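Long-range contact in CELL WALL surface anchor family protein (Streptococcus pneumoniae, PDB 2WW8), which serves as a pilus adhesin, probably attaching the bacterium to host cells through an integrin I-like domain: residues A[259-272]-A[324-338]. Numbering follows the deposited sequence. Where two conformers were deposited one is given.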
loop_
_atom_site.group_PDB
_atom_site.type_symbol
_atom_site.label_atom_id
_atom_site.label_comp_id
_atom_site.label_asym_id
_atom_site.label_seq_id
_atom_site.Cartn_x
_atom_site.Cartn_y
_atom_site.Cartn_z
ATOM N N ILE A 259 18.778 -3.444 19.106
ATOM C CA ILE A 259 17.582 -3.141 19.875
ATOM C C ILE A 259 16.353 -3.674 19.111
ATOM O O ILE A 259 15.519 -4.359 19.721
ATOM C CB ILE A 259 17.473 -1.632 20.136
ATOM C CG1 ILE A 259 18.607 -1.247 21.099
ATOM C CG2 ILE A 259 16.109 -1.290 20.697
ATOM C CD1 ILE A 259 18.781 0.269 21.213
ATOM N N ASP A 260 16.228 -3.372 17.815
ATOM C CA ASP A 260 15.083 -3.888 17.031
ATOM C C ASP A 260 15.002 -5.412 17.101
ATOM O O ASP A 260 13.898 -5.934 17.161
ATOM C CB ASP A 260 15.078 -3.544 15.529
ATOM C CG ASP A 260 14.887 -2.060 15.233
ATOM O OD1 ASP A 260 14.281 -1.348 16.056
ATOM O OD2 ASP A 260 15.363 -1.557 14.176
ATOM N N LYS A 261 16.111 -6.129 17.000
ATOM C CA LYS A 261 16.076 -7.589 17.026
ATOM C C LYS A 261 15.692 -8.084 18.425
ATOM O O LYS A 261 14.839 -8.956 18.548
ATOM C CB LYS A 261 17.451 -8.174 16.686
ATOM C CG LYS A 261 17.812 -8.009 15.219
ATOM C CD LYS A 261 19.222 -8.560 15.018
ATOM C CE LYS A 261 19.996 -7.714 13.993
ATOM N NZ LYS A 261 19.370 -8.040 12.731
ATOM N N ILE A 262 16.302 -7.519 19.476
ATOM C CA ILE A 262 15.944 -7.927 20.847
ATOM C C ILE A 262 14.466 -7.688 21.155
ATOM O O ILE A 262 13.810 -8.564 21.732
ATOM C CB ILE A 262 16.801 -7.208 21.870
ATOM C CG1 ILE A 262 18.237 -7.752 21.810
ATOM C CG2 ILE A 262 16.226 -7.385 23.306
ATOM C CD1 ILE A 262 19.240 -6.721 22.408
ATOM N N THR A 263 13.924 -6.556 20.695
ATOM C CA THR A 263 12.611 -6.160 21.165
ATOM C C THR A 263 11.528 -6.588 20.183
ATOM O O THR A 263 10.370 -6.318 20.393
ATOM C CB THR A 263 12.534 -4.650 21.386
ATOM O OG1 THR A 263 12.734 -3.944 20.146
ATOM C CG2 THR A 263 13.504 -4.185 22.468
ATOM N N SER A 264 11.887 -7.278 19.107
ATOM C CA SER A 264 10.874 -7.855 18.230
ATOM C C SER A 264 10.082 -8.927 18.997
ATOM O O SER A 264 8.930 -9.171 18.680
ATOM C CB SER A 264 11.496 -8.416 16.930
ATOM O OG SER A 264 12.367 -9.490 17.286
ATOM N N ASP A 265 10.666 -9.579 19.993
ATOM C CA ASP A 265 9.822 -10.285 20.962
ATOM C C ASP A 265 9.411 -9.304 22.094
ATOM O O ASP A 265 10.267 -8.843 22.867
ATOM C CB ASP A 265 10.587 -11.483 21.530
ATOM C CG ASP A 265 9.790 -12.266 22.598
ATOM O OD1 ASP A 265 8.913 -11.746 23.323
ATOM O OD2 ASP A 265 10.035 -13.478 22.742
ATOM N N SER A 266 8.118 -9.017 22.223
ATOM C CA SER A 266 7.615 -8.073 23.236
ATOM C C SER A 266 7.883 -8.471 24.712
ATOM O O SER A 266 7.747 -7.613 25.598
ATOM C CB SER A 266 6.097 -7.814 22.999
ATOM O OG SER A 266 5.339 -8.973 23.386
ATOM N N GLU A 267 8.243 -9.725 25.004
ATOM C CA GLU A 267 8.694 -10.047 26.369
ATOM C C GLU A 267 10.087 -9.586 26.815
ATOM O O GLU A 267 10.389 -9.521 28.024
ATOM C CB GLU A 267 8.580 -11.534 26.680
ATOM C CG GLU A 267 7.332 -12.191 26.166
ATOM C CD GLU A 267 6.405 -12.385 27.304
ATOM O OE1 GLU A 267 6.166 -11.312 27.918
ATOM O OE2 GLU A 267 5.981 -13.559 27.563
ATOM N N ASN A 268 10.933 -9.212 25.854
ATOM C CA ASN A 268 12.336 -8.979 26.157
ATOM C C ASN A 268 12.377 -7.528 26.614
ATOM O O ASN A 268 11.479 -6.792 26.286
ATOM C CB ASN A 268 13.204 -9.202 24.916
ATOM C CG ASN A 268 13.319 -10.673 24.529
ATOM O OD1 ASN A 268 13.070 -11.574 25.330
ATOM N ND2 ASN A 268 13.789 -10.919 23.319
ATOM N N ARG A 269 13.364 -7.139 27.419
ATOM C CA ARG A 269 13.448 -5.754 27.828
ATOM C C ARG A 269 14.883 -5.288 27.589
ATOM O O ARG A 269 15.798 -6.109 27.641
ATOM C CB ARG A 269 13.077 -5.598 29.308
ATOM C CG ARG A 269 11.569 -5.672 29.622
ATOM C CD ARG A 269 11.534 -6.270 31.043
ATOM N NE ARG A 269 11.526 -5.253 32.065
ATOM C CZ ARG A 269 12.111 -5.312 33.263
ATOM N NH1 ARG A 269 12.847 -6.312 33.699
ATOM N NH2 ARG A 269 11.957 -4.287 34.081
ATOM N N VAL A 270 15.077 -3.991 27.320
ATOM C CA VAL A 270 16.397 -3.406 27.037
ATOM C C VAL A 270 16.590 -2.081 27.791
ATOM O O VAL A 270 15.609 -1.331 28.024
ATOM C CB VAL A 270 16.588 -3.151 25.490
ATOM C CG1 VAL A 270 16.742 -4.453 24.774
ATOM C CG2 VAL A 270 15.476 -2.319 24.868
ATOM N N ALA A 271 17.837 -1.782 28.115
ATOM C CA ALA A 271 18.246 -0.494 28.658
ATOM C C ALA A 271 19.560 -0.140 27.946
ATOM O O ALA A 271 20.162 -0.997 27.335
ATOM C CB ALA A 271 18.512 -0.677 30.155
ATOM N N LEU A 272 20.033 1.103 28.060
ATOM C CA LEU A 272 21.126 1.651 27.258
ATOM C C LEU A 272 21.945 2.526 28.195
ATOM O O LEU A 272 21.415 3.415 28.899
ATOM C CB LEU A 272 20.563 2.482 26.082
ATOM C CG LEU A 272 21.612 3.394 25.385
ATOM C CD1 LEU A 272 22.661 2.521 24.643
ATOM C CD2 LEU A 272 20.844 4.383 24.450
ATOM N N LEU A 324 15.211 -0.711 32.151
ATOM C CA LEU A 324 14.847 -1.905 31.354
ATOM C C LEU A 324 13.405 -1.709 30.925
ATOM O O LEU A 324 12.536 -1.442 31.778
ATOM C CB LEU A 324 14.917 -3.181 32.208
ATOM C CG LEU A 324 16.345 -3.716 32.343
ATOM C CD1 LEU A 324 16.272 -4.901 33.286
ATOM C CD2 LEU A 324 16.888 -4.064 30.978
ATOM N N THR A 325 13.115 -1.816 29.628
ATOM C CA THR A 325 11.770 -1.503 29.150
ATOM C C THR A 325 11.412 -2.408 27.964
ATOM O O THR A 325 12.310 -2.734 27.180
ATOM C CB THR A 325 11.605 -0.029 28.684
ATOM O OG1 THR A 325 10.243 0.220 28.293
ATOM C CG2 THR A 325 12.445 0.328 27.474
ATOM N N ASN A 326 10.129 -2.745 27.805
ATOM C CA ASN A 326 9.628 -3.362 26.568
ATOM C C ASN A 326 8.442 -2.577 26.004
ATOM O O ASN A 326 7.705 -3.033 25.122
ATOM C CB ASN A 326 9.241 -4.830 26.794
ATOM C CG ASN A 326 8.054 -4.967 27.765
ATOM O OD1 ASN A 326 7.610 -3.992 28.353
ATOM N ND2 ASN A 326 7.512 -6.167 27.901
ATOM N N ASP A 327 8.233 -1.379 26.535
ATOM C CA ASP A 327 7.120 -0.578 26.016
ATOM C C ASP A 327 7.558 0.031 24.653
ATOM O O ASP A 327 8.626 0.635 24.568
ATOM C CB ASP A 327 6.835 0.546 27.031
ATOM C CG ASP A 327 5.909 1.613 26.456
ATOM O OD1 ASP A 327 6.366 2.547 25.748
ATOM O OD2 ASP A 327 4.703 1.479 26.706
ATOM N N LYS A 328 6.745 -0.132 23.603
ATOM C CA LYS A 328 7.082 0.363 22.256
ATOM C C LYS A 328 7.450 1.855 22.147
ATOM O O LYS A 328 8.367 2.243 21.395
ATOM C CB LYS A 328 5.937 0.042 21.274
ATOM C CG LYS A 328 5.729 -1.481 21.021
ATOM C CD LYS A 328 7.059 -2.267 20.859
ATOM C CE LYS A 328 6.801 -3.792 20.674
ATOM N NZ LYS A 328 8.037 -4.555 20.324
ATOM N N ASN A 329 6.745 2.709 22.887
ATOM C CA ASN A 329 7.042 4.135 22.875
ATOM C C ASN A 329 8.370 4.458 23.550
ATOM O O ASN A 329 9.160 5.296 23.089
ATOM C CB ASN A 329 5.904 4.910 23.557
ATOM C CG ASN A 329 4.651 5.059 22.682
ATOM O OD1 ASN A 329 3.556 4.758 23.147
ATOM N ND2 ASN A 329 4.800 5.511 21.427
ATOM N N ASP A 330 8.626 3.784 24.662
ATOM C CA ASP A 330 9.892 3.892 25.383
ATOM C C ASP A 330 11.040 3.426 24.493
ATOM O O ASP A 330 12.106 4.029 24.549
ATOM C CB ASP A 330 9.940 2.971 26.617
ATOM C CG ASP A 330 9.117 3.462 27.836
ATOM O OD1 ASP A 330 8.427 4.521 27.748
ATOM O OD2 ASP A 330 9.214 2.743 28.891
ATOM N N ILE A 331 10.836 2.337 23.754
ATOM C CA ILE A 331 11.879 1.797 22.869
ATOM C C ILE A 331 12.227 2.809 21.776
ATOM O O ILE A 331 13.412 3.010 21.485
ATOM C CB ILE A 331 11.464 0.452 22.238
ATOM C CG1 ILE A 331 11.444 -0.648 23.339
ATOM C CG2 ILE A 331 12.433 0.106 21.089
ATOM C CD1 ILE A 331 10.582 -1.794 23.009
ATOM N N VAL A 332 11.206 3.449 21.195
ATOM C CA VAL A 332 11.420 4.541 20.241
ATOM C C VAL A 332 12.305 5.667 20.830
ATOM O O VAL A 332 13.178 6.215 20.174
ATOM C CB VAL A 332 10.108 5.125 19.669
ATOM C CG1 VAL A 332 10.361 6.464 18.855
ATOM C CG2 VAL A 332 9.402 4.073 18.803
ATOM N N GLU A 333 12.036 5.995 22.086
ATOM C CA GLU A 333 12.717 7.066 22.761
ATOM C C GLU A 333 14.148 6.630 23.039
ATOM O O GLU A 333 15.081 7.375 22.773
ATOM C CB GLU A 333 11.909 7.391 24.016
ATOM C CG GLU A 333 12.455 8.595 24.748
ATOM C CD GLU A 333 11.709 8.874 26.057
ATOM O OE1 GLU A 333 10.621 8.283 26.314
ATOM O OE2 GLU A 333 12.286 9.674 26.834
ATOM N N LEU A 334 14.327 5.391 23.497
ATOM C CA LEU A 334 15.652 4.844 23.758
ATOM C C LEU A 334 16.526 4.830 22.486
ATOM O O LEU A 334 17.692 5.256 22.499
ATOM C CB LEU A 334 15.501 3.494 24.459
ATOM C CG LEU A 334 16.694 2.584 24.781
ATOM C CD1 LEU A 334 16.292 1.389 25.690
ATOM C CD2 LEU A 334 17.330 2.051 23.486
ATOM N N LYS A 335 15.982 4.334 21.378
ATOM C CA LYS A 335 16.763 4.315 20.138
ATOM C C LYS A 335 17.102 5.747 19.710
ATOM O O LYS A 335 18.156 5.932 19.153
ATOM C CB LYS A 335 15.973 3.657 18.990
ATOM C CG LYS A 335 15.888 2.105 19.084
ATOM C CD LYS A 335 14.891 1.626 18.090
ATOM C CE LYS A 335 15.406 1.660 16.729
ATOM N NZ LYS A 335 14.263 1.293 15.834
ATOM N N ASN A 336 16.246 6.756 19.899
ATOM C CA ASN A 336 16.614 8.163 19.615
ATOM C C ASN A 336 17.686 8.754 20.529
ATOM O O ASN A 336 18.215 9.844 20.257
ATOM C CB ASN A 336 15.406 9.100 19.708
ATOM C CG ASN A 336 14.444 8.938 18.526
ATOM O OD1 ASN A 336 14.864 8.554 17.434
ATOM N ND2 ASN A 336 13.159 9.207 18.735
ATOM N N LYS A 337 17.969 8.076 21.634
ATOM C CA LYS A 337 19.028 8.520 22.552
ATOM C C LYS A 337 20.363 7.927 22.211
ATOM O O LYS A 337 21.402 8.413 22.715
ATOM C CB LYS A 337 18.675 8.155 24.004
ATOM C CG LYS A 337 17.642 9.237 24.376
ATOM C CD LYS A 337 17.087 9.046 25.737
ATOM C CE LYS A 337 17.856 9.953 26.671
ATOM N NZ LYS A 337 17.404 9.613 28.086
ATOM N N VAL A 338 20.347 6.860 21.407
ATOM C CA VAL A 338 21.599 6.262 20.924
ATOM C C VAL A 338 22.401 7.351 20.156
ATOM O O VAL A 338 21.876 7.874 19.210
ATOM C CB VAL A 338 21.352 5.047 20.025
ATOM C CG1 VAL A 338 22.697 4.519 19.549
ATOM C CG2 VAL A 338 20.590 3.925 20.791
HETATM O O HOH W 1 13.662 -0.106 13.022
HETATM O O HOH W 2 10.207 -2.848 18.855
HETATM O O HOH W 3 7.253 -6.754 19.673
HETATM O O HOH W 4 9.420 -2.903 32.081
#
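Leu-334, on helix 328-337, wedges between Ile-259 of helix 247-263 and strand 269-275, consistent with a von Willebrand factor A-type (integrin I-like) fold, in which that strand is an outermost one of a parallel sheet. Its CD1 lies 3.6 Å from the backbone Val-270 O, whereas CD2 packs on Ile-259 CD1, the modelled methyls being closer than usual, so their exact separation is doubtful. With CG anti to the backbone N (chi1 175°), Leu-334 also brings CG to 4.1 Å from Leu-272 CB. The two helix segments run nearly antiparallel, at 160°, and Thr-263 CG2 and Ile-331 CD1 meet tip to tip, 3.8 Å apart. At the sheet edge, Val-270 and Thr-325 form an antiparallel hydrogen-bonded pair, adding strand 324-325 beside 269-275. Next to it, Leu-324 CB sits 3.6 Å above the centre of the Arg-269 guanidinium plane; that group's NH1 is engaged by Asp-226 and Gln-373. Asn-326 ND2 donates to Ser-266 O at 2.7 Å, approaching nearly along the C=O direction although the N-H is bent (134°), tying turn 265-268 to this edge. Lys-335, bent at chi3, slides past Ile-259 and ends in a salt bridge, NZ meeting the syn lone pair of Asp-260 OD1 at 2.7 Å.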